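Beta-hexosaminidase Amuc_2018 (Akkermansia muciniphila, PDB 6JEB) hydrolyses terminal, non-reducing N-acetylglucosamine and N-acetylgalactosamine residues from beta-linked glycans, including unbranched N-glycans and chitobiose, as a zinc-containing family 20 glycoside hydrolase. Local coordinates at residues 6-10 / 422-427; 66-71 / 447-451; 87-91 / 378-382; 372-378 / 432-437. The contacts are given in a common frame with arbitrary orientation. Residues are numbered along the deposited sequence.

Contact 1: 6-10 / 422-427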
loop_
_atom_site.group_PDB
_atom_site.type_symbol
_atom_site.label_atom_id
_atom_site.label_comp_id
_atom_site.label_asym_id
_atom_site.label_seq_id
_atom_site.Cartn_x
_atom_site.Cartn_y
_atom_site.Cartn_z
ATOM N N ILE A 6 4.199 11.855 19.436
ATOM C CA ILE A 6 3.166 11.517 18.467
ATOM C C ILE A 6 3.832 11.279 17.122
ATOM O O ILE A 6 4.579 12.137 16.628
ATOM C CB ILE A 6 2.132 12.651 18.356
ATOM C CG1 ILE A 6 1.461 12.923 19.709
ATOM C CG2 ILE A 6 1.109 12.334 17.262
ATOM C CD1 ILE A 6 0.903 14.332 19.814
ATOM N N ILE A 7 3.565 10.120 16.528
ATOM C CA ILE A 7 3.968 9.813 15.161
ATOM C C ILE A 7 2.695 9.555 14.369
ATOM O O ILE A 7 1.907 8.678 14.736
ATOM C CB ILE A 7 4.904 8.594 15.067
ATOM C CG1 ILE A 7 6.172 8.825 15.893
ATOM C CG2 ILE A 7 5.254 8.310 13.597
ATOM C CD1 ILE A 7 7.013 7.559 16.100
ATOM N N PRO A 8 2.453 10.265 13.261
ATOM C CA PRO A 8 3.326 11.299 12.681
ATOM C C PRO A 8 3.352 12.608 13.465
ATOM O O PRO A 8 2.390 12.953 14.158
ATOM C CB PRO A 8 2.730 11.531 11.287
ATOM C CG PRO A 8 1.374 10.935 11.320
ATOM C CD PRO A 8 1.289 9.949 12.415
ATOM N N GLU A 9 4.461 13.324 13.349
ATOM C CA GLU A 9 4.593 14.610 14.025
ATOM C C GLU A 9 3.461 15.539 13.596
ATOM O O GLU A 9 3.243 15.725 12.390
ATOM C CB GLU A 9 5.933 15.254 13.673
ATOM C CG GLU A 9 6.222 16.548 14.442
ATOM C CD GLU A 9 6.368 16.326 15.944
ATOM O OE1 GLU A 9 6.620 15.177 16.371
ATOM O OE2 GLU A 9 6.225 17.308 16.705
ATOM N N PRO A 10 2.730 16.140 14.536
ATOM C CA PRO A 10 1.667 17.073 14.154
ATOM C C PRO A 10 2.217 18.312 13.461
ATOM O O PRO A 10 3.362 18.734 13.675
ATOM C CB PRO A 10 1.022 17.442 15.496
ATOM C CG PRO A 10 1.309 16.257 16.383
ATOM C CD PRO A 10 2.694 15.817 15.973
ATOM N N ALA A 422 4.780 6.837 7.509
ATOM C CA ALA A 422 3.619 7.578 7.998
ATOM C C ALA A 422 3.957 9.048 8.205
ATOM O O ALA A 422 3.173 9.936 7.839
ATOM C CB ALA A 422 3.106 6.959 9.303
ATOM N N GLU A 423 5.125 9.321 8.786
ATOM C CA GLU A 423 5.531 10.701 9.022
ATOM C C GLU A 423 5.884 11.409 7.713
ATOM O O GLU A 423 5.592 12.597 7.547
ATOM C CB GLU A 423 6.676 10.745 10.045
ATOM C CG GLU A 423 7.136 12.157 10.392
ATOM C CD GLU A 423 7.612 12.311 11.834
ATOM O OE1 GLU A 423 6.894 11.867 12.757
ATOM O OE2 GLU A 423 8.705 12.883 12.048
ATOM N N ALA A 424 6.472 10.686 6.755
ATOM C CA ALA A 424 6.754 11.285 5.451
ATOM C C ALA A 424 5.472 11.676 4.719
ATOM O O ALA A 424 5.439 12.688 4.005
ATOM C CB ALA A 424 7.582 10.320 4.601
ATOM N N GLY A 425 4.410 10.875 4.861
ATOM C CA GLY A 425 3.163 11.194 4.187
ATOM C C GLY A 425 2.360 12.277 4.873
ATOM O O GLY A 425 1.643 13.032 4.205
ATOM N N TRP A 426 2.464 12.376 6.198
ATOM C CA TRP A 426 1.627 13.257 7.007
ATOM C C TRP A 426 2.298 14.583 7.353
ATOM O O TRP A 426 1.667 15.641 7.262
ATOM C CB TRP A 426 1.243 12.542 8.312
ATOM C CG TRP A 426 0.386 13.398 9.203
ATOM C CD1 TRP A 426 0.797 14.443 9.987
ATOM C CD2 TRP A 426 -1.033 13.311 9.368
ATOM N NE1 TRP A 426 -0.280 15.014 10.620
ATOM C CE2 TRP A 426 -1.416 14.335 10.258
ATOM C CE3 TRP A 426 -2.018 12.458 8.855
ATOM C CZ2 TRP A 426 -2.743 14.544 10.636
ATOM C CZ3 TRP A 426 -3.338 12.660 9.237
ATOM C CH2 TRP A 426 -3.688 13.696 10.121
ATOM N N SER A 427 3.543 14.543 7.812
ATOM C CA SER A 427 4.085 15.711 8.508
ATOM C C SER A 427 4.691 16.712 7.530
ATOM O O SER A 427 5.458 16.320 6.643
ATOM C CB SER A 427 5.157 15.286 9.501
ATOM O OG SER A 427 4.617 14.385 10.452
#

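Contact 2: 66-71 / 447-451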
loop_
_atom_site.group_PDB
_atom_site.type_symbol
_atom_site.label_atom_id
_atom_site.label_comp_id
_atom_site.label_asym_id
_atom_site.label_seq_id
_atom_site.Cartn_x
_atom_site.Cartn_y
_atom_site.Cartn_z
ATOM N N ARG A 66 -5.152 8.661 21.304
ATOM C CA ARG A 66 -4.749 7.308 21.670
ATOM C C ARG A 66 -3.257 7.254 21.987
ATOM O O ARG A 66 -2.841 6.642 22.979
ATOM C CB ARG A 66 -5.117 6.372 20.513
ATOM C CG ARG A 66 -4.837 4.903 20.709
ATOM C CD ARG A 66 -5.581 4.063 19.648
ATOM N NE ARG A 66 -5.293 4.516 18.288
ATOM C CZ ARG A 66 -6.091 4.333 17.236
ATOM N NH1 ARG A 66 -7.253 3.695 17.362
ATOM N NH2 ARG A 66 -5.719 4.783 16.050
ATOM N N GLN A 67 -2.432 7.890 21.143
ATOM C CA GLN A 67 -0.994 7.895 21.395
ATOM C C GLN A 67 -0.664 8.668 22.665
ATOM O O GLN A 67 0.219 8.261 23.433
ATOM C CB GLN A 67 -0.231 8.457 20.194
ATOM C CG GLN A 67 -0.316 7.557 18.972
ATOM C CD GLN A 67 0.780 7.834 17.959
ATOM O OE1 GLN A 67 1.589 8.748 18.133
ATOM N NE2 GLN A 67 0.822 7.035 16.896
ATOM N N LEU A 68 -1.363 9.782 22.908
ATOM C CA LEU A 68 -1.138 10.534 24.140
ATOM C C LEU A 68 -1.547 9.723 25.362
ATOM O O LEU A 68 -0.894 9.805 26.411
ATOM C CB LEU A 68 -1.890 11.863 24.097
ATOM C CG LEU A 68 -1.338 12.900 23.123
ATOM C CD1 LEU A 68 -2.251 14.107 23.122
ATOM C CD2 LEU A 68 0.090 13.289 23.498
ATOM N N ARG A 69 -2.624 8.938 25.249
ATOM C CA ARG A 69 -3.011 8.068 26.356
ATOM C C ARG A 69 -1.959 6.996 26.609
ATOM O O ARG A 69 -1.673 6.662 27.768
ATOM C CB ARG A 69 -4.385 7.455 26.096
ATOM C CG ARG A 69 -5.489 8.478 26.213
ATOM C CD ARG A 69 -6.851 7.958 25.827
ATOM N NE ARG A 69 -7.856 8.950 26.199
ATOM C CZ ARG A 69 -9.079 9.026 25.690
ATOM N NH1 ARG A 69 -9.474 8.165 24.758
ATOM N NH2 ARG A 69 -9.901 9.975 26.116
ATOM N N ASP A 70 -1.378 6.444 25.541
ATOM C CA ASP A 70 -0.295 5.483 25.718
ATOM C C ASP A 70 0.914 6.139 26.375
ATOM O O ASP A 70 1.559 5.543 27.248
ATOM C CB ASP A 70 0.074 4.839 24.379
ATOM C CG ASP A 70 -1.031 3.932 23.839
ATOM O OD1 ASP A 70 -1.923 3.531 24.619
ATOM O OD2 ASP A 70 -1.003 3.614 22.630
ATOM N N GLN A 71 1.228 7.377 25.981
ATOM C CA GLN A 71 2.318 8.096 26.633
ATOM C C GLN A 71 2.021 8.331 28.112
ATOM O O GLN A 71 2.859 8.049 28.983
ATOM C CB GLN A 71 2.596 9.419 25.913
ATOM C CG GLN A 71 3.793 10.151 26.517
ATOM C CD GLN A 71 4.148 11.432 25.784
ATOM O OE1 GLN A 71 3.678 11.678 24.672
ATOM N NE2 GLN A 71 4.991 12.250 26.401
ATOM N N PHE A 447 4.775 1.773 23.725
ATOM C CA PHE A 447 3.382 1.978 23.324
ATOM C C PHE A 447 2.861 0.764 22.570
ATOM O O PHE A 447 1.761 0.264 22.846
ATOM C CB PHE A 447 3.228 3.203 22.412
ATOM C CG PHE A 447 3.671 4.518 23.008
ATOM C CD1 PHE A 447 4.039 4.649 24.337
ATOM C CD2 PHE A 447 3.697 5.646 22.198
ATOM C CE1 PHE A 447 4.447 5.881 24.838
ATOM C CE2 PHE A 447 4.096 6.880 22.691
ATOM C CZ PHE A 447 4.473 6.998 24.016
ATOM N N ILE A 448 3.637 0.285 21.594
ATOM C CA ILE A 448 3.186 -0.811 20.742
ATOM C C ILE A 448 3.221 -2.135 21.507
ATOM O O ILE A 448 2.368 -3.009 21.300
ATOM C CB ILE A 448 4.010 -0.825 19.436
ATOM C CG1 ILE A 448 3.770 0.469 18.631
ATOM C CG2 ILE A 448 3.690 -2.059 18.594
ATOM C CD1 ILE A 448 2.334 0.679 18.178
ATOM N N LEU A 449 4.184 -2.305 22.413
ATOM C CA LEU A 449 4.179 -3.487 23.272
ATOM C C LEU A 449 2.914 -3.533 24.120
ATOM O O LEU A 449 2.271 -4.583 24.246
ATOM C CB LEU A 449 5.413 -3.480 24.173
ATOM C CG LEU A 449 6.691 -4.077 23.593
ATOM C CD1 LEU A 449 7.870 -3.740 24.494
ATOM C CD2 LEU A 449 6.551 -5.596 23.418
ATOM N N LYS A 450 2.548 -2.395 24.714
ATOM C CA LYS A 450 1.366 -2.334 25.568
ATOM C C LYS A 450 0.095 -2.565 24.761
ATOM O O LYS A 450 -0.756 -3.380 25.139
ATOM C CB LYS A 450 1.317 -0.970 26.259
ATOM C CG LYS A 450 0.043 -0.686 27.055
ATOM C CD LYS A 450 -0.087 0.807 27.351
ATOM C CE LYS A 450 -1.131 1.107 28.421
ATOM N NZ LYS A 450 -2.520 0.750 28.007
ATOM N N ARG A 451 -0.039 -1.872 23.630
ATOM C CA ARG A 451 -1.316 -1.859 22.929
ATOM C C ARG A 451 -1.492 -3.085 22.045
ATOM O O ARG A 451 -2.604 -3.613 21.926
ATOM C CB ARG A 451 -1.439 -0.582 22.097
ATOM C CG ARG A 451 -2.690 -0.516 21.242
ATOM C CD ARG A 451 -2.903 0.879 20.690
ATOM N NE ARG A 451 -3.132 1.844 21.760
ATOM C CZ ARG A 451 -4.315 2.058 22.324
ATOM N NH1 ARG A 451 -5.381 1.383 21.905
ATOM N NH2 ARG A 451 -4.434 2.951 23.303
HETATM O O HOH W 1 -3.506 3.777 26.809
HETATM O O HOH W 2 -2.548 0.888 25.296
#

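Contact 3: 87-91 / 378-382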
loop_
_atom_site.group_PDB
_atom_site.type_symbol
_atom_site.label_atom_id
_atom_site.label_comp_id
_atom_site.label_asym_id
_atom_site.label_seq_id
_atom_site.Cartn_x
_atom_site.Cartn_y
_atom_site.Cartn_z
ATOM N N LYS A 87 -3.109 18.506 10.356
ATOM C CA LYS A 87 -3.727 18.213 9.071
ATOM C C LYS A 87 -2.636 17.580 8.225
ATOM O O LYS A 87 -1.479 18.017 8.316
ATOM C CB LYS A 87 -4.215 19.520 8.415
ATOM C CG LYS A 87 -4.980 19.352 7.105
ATOM C CD LYS A 87 -5.305 20.703 6.466
ATOM C CE LYS A 87 -6.092 20.527 5.177
ATOM N NZ LYS A 87 -5.446 19.512 4.264
ATOM N N PRO A 88 -2.940 16.568 7.417
ATOM C CA PRO A 88 -1.878 15.870 6.681
ATOM C C PRO A 88 -1.352 16.645 5.483
ATOM O O PRO A 88 -2.092 17.312 4.754
ATOM C CB PRO A 88 -2.569 14.590 6.199
ATOM C CG PRO A 88 -4.018 14.954 6.116
ATOM C CD PRO A 88 -4.235 15.874 7.301
ATOM N N ARG A 89 -0.049 16.474 5.253
ATOM C CA ARG A 89 0.594 17.038 4.072
ATOM C C ARG A 89 0.021 16.442 2.791
ATOM O O ARG A 89 -0.244 17.171 1.822
ATOM C CB ARG A 89 2.103 16.795 4.142
ATOM C CG ARG A 89 2.860 17.345 2.944
ATOM C CD ARG A 89 4.344 17.037 2.997
ATOM N NE ARG A 89 5.036 17.608 1.841
ATOM C CZ ARG A 89 6.277 17.297 1.471
ATOM N NH1 ARG A 89 6.984 16.396 2.158
ATOM N NH2 ARG A 89 6.807 17.880 0.403
ATOM N N TYR A 90 -0.175 15.117 2.767
ATOM C CA TYR A 90 -0.662 14.425 1.589
ATOM C C TYR A 90 -1.926 13.641 1.894
ATOM O O TYR A 90 -2.054 13.056 2.977
ATOM C CB TYR A 90 0.369 13.435 1.056
ATOM C CG TYR A 90 1.551 14.076 0.397
ATOM C CD1 TYR A 90 1.433 14.685 -0.855
ATOM C CD2 TYR A 90 2.793 14.079 1.019
ATOM C CE1 TYR A 90 2.527 15.271 -1.467
ATOM C CE2 TYR A 90 3.892 14.668 0.420
ATOM C CZ TYR A 90 3.756 15.261 -0.819
ATOM O OH TYR A 90 4.852 15.838 -1.412
ATOM N N PRO A 91 -2.858 13.582 0.942
ATOM C CA PRO A 91 -4.119 12.869 1.180
ATOM C C PRO A 91 -4.038 11.369 0.995
ATOM O O PRO A 91 -4.964 10.669 1.423
ATOM C CB PRO A 91 -5.066 13.476 0.138
ATOM C CG PRO A 91 -4.145 13.929 -0.969
ATOM C CD PRO A 91 -2.898 14.408 -0.279
ATOM N N LEU A 378 13.057 10.195 3.239
ATOM C CA LEU A 378 12.140 10.410 2.123
ATOM C C LEU A 378 11.354 11.707 2.286
ATOM O O LEU A 378 10.641 11.894 3.278
ATOM C CB LEU A 378 11.168 9.242 2.011
ATOM C CG LEU A 378 10.092 9.418 0.936
ATOM C CD1 LEU A 378 10.724 9.460 -0.458
ATOM C CD2 LEU A 378 9.062 8.302 1.038
ATOM N N ASP A 379 11.484 12.593 1.300
ATOM C CA ASP A 379 10.528 13.662 1.039
ATOM C C ASP A 379 9.818 13.248 -0.241
ATOM O O ASP A 379 10.471 13.165 -1.294
ATOM C CB ASP A 379 11.273 14.985 0.829
ATOM C CG ASP A 379 10.375 16.112 0.311
ATOM O OD1 ASP A 379 9.135 15.958 0.281
ATOM O OD2 ASP A 379 10.926 17.172 -0.076
ATOM N N PRO A 380 8.514 12.934 -0.206
ATOM C CA PRO A 380 7.844 12.455 -1.430
ATOM C C PRO A 380 7.985 13.388 -2.612
ATOM O O PRO A 380 7.953 12.925 -3.761
ATOM C CB PRO A 380 6.382 12.306 -0.988
ATOM C CG PRO A 380 6.478 12.023 0.477
ATOM C CD PRO A 380 7.604 12.909 0.955
ATOM N N ALA A 381 8.159 14.689 -2.366
ATOM C CA ALA A 381 8.328 15.674 -3.426
ATOM C C ALA A 381 9.777 15.848 -3.851
ATOM O O ALA A 381 10.035 16.568 -4.821
ATOM C CB ALA A 381 7.772 17.029 -2.983
ATOM N N PHE A 382 10.720 15.207 -3.160
ATOM C CA PHE A 382 12.140 15.300 -3.494
ATOM C C PHE A 382 12.605 16.750 -3.620
ATOM O O PHE A 382 13.381 17.105 -4.511
ATOM C CB PHE A 382 12.480 14.465 -4.730
ATOM C CG PHE A 382 12.484 12.995 -4.462
ATOM C CD1 PHE A 382 11.298 12.280 -4.429
ATOM C CD2 PHE A 382 13.671 12.330 -4.206
ATOM C CE1 PHE A 382 11.299 10.924 -4.156
ATOM C CE2 PHE A 382 13.678 10.974 -3.938
ATOM C CZ PHE A 382 12.490 10.270 -3.911
#

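Contact 4: 372-378 / 432-437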
loop_
_atom_site.group_PDB
_atom_site.type_symbol
_atom_site.label_atom_id
_atom_site.label_comp_id
_atom_site.label_asym_id
_atom_site.label_seq_id
_atom_site.Cartn_x
_atom_site.Cartn_y
_atom_site.Cartn_z
ATOM N N LEU A 372 16.031 2.208 8.632
ATOM C CA LEU A 372 15.040 3.152 9.138
ATOM C C LEU A 372 15.459 4.589 8.857
ATOM O O LEU A 372 14.633 5.419 8.460
ATOM C CB LEU A 372 14.850 2.932 10.638
ATOM C CG LEU A 372 13.866 3.872 11.318
ATOM C CD1 LEU A 372 12.458 3.660 10.746
ATOM C CD2 LEU A 372 13.910 3.629 12.810
ATOM N N GLN A 373 16.747 4.897 9.034
ATOM C CA GLN A 373 17.225 6.253 8.776
ATOM C C GLN A 373 17.096 6.619 7.301
ATOM O O GLN A 373 16.712 7.747 6.968
ATOM C CB GLN A 373 18.671 6.400 9.248
ATOM C CG GLN A 373 19.169 7.829 9.202
ATOM C CD GLN A 373 20.478 8.018 9.948
ATOM O OE1 GLN A 373 20.999 7.087 10.563
ATOM N NE2 GLN A 373 21.008 9.231 9.906
ATOM N N LYS A 374 17.411 5.682 6.404
ATOM C CA LYS A 374 17.244 5.932 4.975
ATOM C C LYS A 374 15.782 6.192 4.649
ATOM O O LYS A 374 15.443 7.139 3.928
ATOM C CB LYS A 374 17.753 4.726 4.181
ATOM C CG LYS A 374 17.404 4.768 2.696
ATOM C CD LYS A 374 18.068 5.951 2.013
ATOM C CE LYS A 374 17.877 5.887 0.512
ATOM N NZ LYS A 374 18.693 6.913 -0.199
ATOM N N CYS A 375 14.901 5.341 5.177
ATOM C CA CYS A 375 13.475 5.516 4.967
ATOM C C CYS A 375 13.023 6.913 5.390
ATOM O O CYS A 375 12.297 7.591 4.650
ATOM C CB CYS A 375 12.749 4.431 5.756
ATOM S SG CYS A 375 11.017 4.327 5.450
ATOM N N TYR A 376 13.444 7.355 6.581
ATOM C CA TYR A 376 13.044 8.664 7.084
ATOM C C TYR A 376 13.561 9.808 6.215
ATOM O O TYR A 376 12.997 10.911 6.255
ATOM C CB TYR A 376 13.457 8.846 8.557
ATOM C CG TYR A 376 12.737 10.034 9.137
ATOM C CD1 TYR A 376 11.430 9.908 9.586
ATOM C CD2 TYR A 376 13.321 11.296 9.151
ATOM C CE1 TYR A 376 10.726 10.994 10.048
ATOM C CE2 TYR A 376 12.627 12.392 9.617
ATOM C CZ TYR A 376 11.328 12.236 10.069
ATOM O OH TYR A 376 10.626 13.327 10.525
ATOM N N ASP A 377 14.605 9.574 5.417
ATOM C CA ASP A 377 15.092 10.638 4.552
ATOM C C ASP A 377 14.132 10.962 3.410
ATOM O O ASP A 377 14.370 11.937 2.694
ATOM C CB ASP A 377 16.480 10.286 4.015
ATOM C CG ASP A 377 17.255 11.507 3.558
ATOM O OD1 ASP A 377 17.355 12.481 4.337
ATOM O OD2 ASP A 377 17.766 11.495 2.421
ATOM N N LEU A 378 13.057 10.195 3.239
ATOM C CA LEU A 378 12.140 10.410 2.123
ATOM C C LEU A 378 11.354 11.707 2.286
ATOM O O LEU A 378 10.641 11.894 3.278
ATOM C CB LEU A 378 11.168 9.242 2.011
ATOM C CG LEU A 378 10.092 9.418 0.936
ATOM C CD1 LEU A 378 10.724 9.460 -0.458
ATOM C CD2 LEU A 378 9.062 8.302 1.038
ATOM N N ARG A 432 9.692 18.047 10.584
ATOM C CA ARG A 432 10.352 16.756 10.477
ATOM C C ARG A 432 11.835 16.875 10.802
ATOM O O ARG A 432 12.496 17.834 10.396
ATOM C CB ARG A 432 10.164 16.175 9.076
ATOM C CG ARG A 432 8.741 15.707 8.820
ATOM C CD ARG A 432 8.616 15.010 7.479
ATOM N NE ARG A 432 9.480 13.833 7.396
ATOM C CZ ARG A 432 9.802 13.215 6.266
ATOM N NH1 ARG A 432 9.311 13.652 5.112
ATOM N NH2 ARG A 432 10.605 12.154 6.296
ATOM N N SER A 433 12.343 15.901 11.556
ATOM C CA SER A 433 13.776 15.751 11.761
ATOM C C SER A 433 14.047 14.325 12.217
ATOM O O SER A 433 13.237 13.729 12.935
ATOM C CB SER A 433 14.343 16.759 12.773
ATOM O OG SER A 433 14.156 16.338 14.114
ATOM N N TRP A 434 15.177 13.780 11.775
ATOM C CA TRP A 434 15.543 12.430 12.182
ATOM C C TRP A 434 15.701 12.342 13.696
ATOM O O TRP A 434 15.225 11.386 14.323
ATOM C CB TRP A 434 16.822 12.001 11.466
ATOM C CG TRP A 434 17.428 10.751 12.023
ATOM C CD1 TRP A 434 18.642 10.634 12.642
ATOM C CD2 TRP A 434 16.843 9.437 12.038
ATOM N NE1 TRP A 434 18.852 9.337 13.029
ATOM C CE2 TRP A 434 17.767 8.579 12.668
ATOM C CE3 TRP A 434 15.637 8.903 11.571
ATOM C CZ2 TRP A 434 17.523 7.216 12.850
ATOM C CZ3 TRP A 434 15.398 7.540 11.748
ATOM C CH2 TRP A 434 16.337 6.717 12.383
ATOM N N GLU A 435 16.335 13.349 14.304
ATOM C CA GLU A 435 16.552 13.320 15.747
ATOM C C GLU A 435 15.231 13.239 16.504
ATOM O O GLU A 435 15.083 12.431 17.428
ATOM C CB GLU A 435 17.365 14.535 16.188
ATOM C CG GLU A 435 18.820 14.486 15.748
ATOM C CD GLU A 435 19.530 13.240 16.241
ATOM O OE1 GLU A 435 19.352 12.886 17.426
ATOM O OE2 GLU A 435 20.254 12.608 15.441
ATOM N N ASN A 436 14.256 14.064 16.123
ATOM C CA ASN A 436 12.974 14.026 16.817
ATOM C C ASN A 436 12.248 12.713 16.561
ATOM O O ASN A 436 11.671 12.124 17.484
ATOM C CB ASN A 436 12.099 15.211 16.409
ATOM C CG ASN A 436 10.887 15.361 17.303
ATOM O OD1 ASN A 436 11.023 15.486 18.524
ATOM N ND2 ASN A 436 9.694 15.352 16.708
ATOM N N PHE A 437 12.257 12.244 15.313
ATOM C CA PHE A 437 11.585 10.989 14.998
ATOM C C PHE A 437 12.186 9.838 15.793
ATOM O O PHE A 437 11.460 9.021 16.372
ATOM C CB PHE A 437 11.666 10.707 13.497
ATOM C CG PHE A 437 11.114 9.362 13.111
ATOM C CD1 PHE A 437 9.743 9.177 12.956
ATOM C CD2 PHE A 437 11.962 8.280 12.925
ATOM C CE1 PHE A 437 9.227 7.932 12.605
ATOM C CE2 PHE A 437 11.463 7.037 12.579
ATOM C CZ PHE A 437 10.090 6.857 12.420
#

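Contact 1: 6-10 / 422-427
Two hydrogen bonds fasten the loop 6-10 to the last turn of the helix that ends at Trp426, and both use the backbone of Glu9. Glu9 N donates to Glu423 OE1 (2.9 Å), and Glu9 O accepts from Ser427 OG (2.7 Å). Ser427 is the first residue to leave helical geometry, yet Ser427 N still makes the last helical bond, to Glu423 O (2.8 Å).

Charges lie to one side. Glu423 OE1 also forms a salt bridge with Lys440, which pairs with Glu9 OE1 as well, and Glu423 OE2 is hydrogen-bonded to Tyr376; one lysine thus offsets two carboxylates.

The van der Waals part centres on Pro8, which follows a cis peptide bond and whose CA-to-CB bond points toward the helix. Pro8 CG comes to 3.4 Å from Trp426 CG, the CB atoms of Pro8 and Glu423 are 4.2 Å apart, and Pro8 CB touches a backbone carbonyl, 3.8 Å from Ala422 O. Trp426 NE1 is hydrogen-bonded to Asp86, at the end of strand 79-86.

This buried contact joins the N-terminal domain of the family 20 glycosidase to the end of helix 417-426 in the catalytic TIM-barrel domain, with the side chain of Ala422 about 10 Å from that of substrate-binding Leu353.

Contact 2: 66-71 / 447-451
Phe447 lays one face of its ring against the helix 66-71, covering Asp70 CB, Gln71 N and Gln67 O. Asp70 CB stands 4.2 Å from the centroid of the Phe447 ring and 25° off its normal, a CH-pi contact, and Gln71 CB approaches Phe447 CZ to 3.6 Å.

One turn further along its helix, Arg451 meets Asp70 in a two-pronged salt bridge: Arg451 NH2 to Asp70 OD1 and Arg451 NE to Asp70 OD2, both 2.9 Å. The carboxylate lies near the guanidinium plane, so both bonds form side by side, while Arg66 CG sits over a guanidinium face, 3.3 Å from Arg451 NH2. Asp70 OD2 has a further partner in the hydroxyl of Tyr118.

Lys450 adds a looser, hydrated link. Lys450 NZ remains 4.4 Å from Asp70 OD1, beyond a salt bridge, but water 2 spans the gap, donating to Asp70 OD1 (2.8 Å) and accepting from Lys450 NZ (2.7 Å). Water 1 also donates to Asp70 OD1 (2.7 Å); its bond from Lys450 NZ is weak (3.4 Å).

The segment axes cross nearly at right angles, at 96°, and approach to 10.3 Å. Helix 55-73 of the N-terminal family 20 domain thus packs across helix 434-452, near the C-terminal end of the chain. It turns Leu68 toward strands 39-44 and 79-86, while Tyr118 from helix 106-118 packs against Arg66, Phe447 and Arg451.

Contact 3: 87-91 / 378-382
A single carboxylate oxygen, Asp379 OD1, serves both loops at once. Asp379 OD1 accepts from Arg89 NH1 (2.9 Å) and Arg89 NH2 (3.0 Å) in a salt bridge across the contact, and from Ala381 N (3.1 Å) within its own loop. The last bond makes an Asx turn, set on a type I beta turn closed by Phe382 N to Asp379 O (2.8 Å).

Arg89 spans the gap in a fully extended conformation, all its chi angles trans, for the backbones stay well apart: even the closest CA atoms, of Tyr90 and Pro380, are 9.2 Å from each other. Beside it, the Tyr90 side chain bridges the same gap, with CE2 3.7 Å from Pro380 CG and OH 3.5 Å from Ala381 CB.

The loop 87-91 connects strand 79-86 to strand 92-97, the first of the barrel, and Arg89 is joined to Trp426 by a backbone hydrogen bond. Across from it, the turn leads from helix 372-376 to helix 386-389; Tyr90 also touches Ile392 on strand 392-399, and Phe382 packs on helix 329-339.

Contact 4: 372-378 / 432-437
Tyr376 and Phe437 form the apolar centre, an offset stack with centroids 4.6 Å apart and planes at 25°. Phe437 CB lies over the Tyr376 ring, 3.9 Å from its centroid, a CH-pi contact. Leu372 extends this core: its CD1 reaches the edge of the Phe437 ring at CE2 (4.0 Å), and its CG that of the Trp434 indole at CH2 (3.9 Å). One face of the Trp434 indole rests on Gln373 CA, 3.9 Å from the centroid of its six-membered ring, in a second CH-pi contact. Trp434 CE3 is 3.7 Å from Tyr376 CB.

Toward the polar edge, Arg432 covers the opposite face of Tyr376, its CZ 4.5 Å from the ring centroid, so the tyrosine is held between a cation-pi partner and an aromatic one. The guanidinium also ties down the backbone at Leu378: Arg432 NH1 and NH2 both donate to Leu378 O, at 2.9 and 3.0 Å. Arg432 NE makes a weak bond to Tyr376 OH (3.4 Å), whose stronger partner is Glu423. At the start of helix 434-452, Ser433 is the N-cap, Ser433 OG accepting from Asn436 N (3.0 Å).

This aromatic cluster at a capped helix start packs two helices of the TIM-barrel region together, with the side chain of Leu372 about 8 Å from that of substrate-binding Leu353.

From the N terminus, the chain first passes the loop 6-10, then helix 55-73 with 66-71, then the interdomain loop 87-91; their partners all come hundreds of residues later. Contact 1 closes a loop of 411 residues and crosses contact 2, whose segments alternate with its own. Contact 3 is nested inside both. Contact 4, closing just 53 residues, lies inside the loop of contact 2 but crosses contacts 1 and 3; it shares Leu378 with contact 3. Contacts 1 and 2 fix the N-terminal domain to helices 417-426 and 434-452, contact 3 pins the domain connection to the loop after helix 372-376, and contact 4 ties that helix to 434-452.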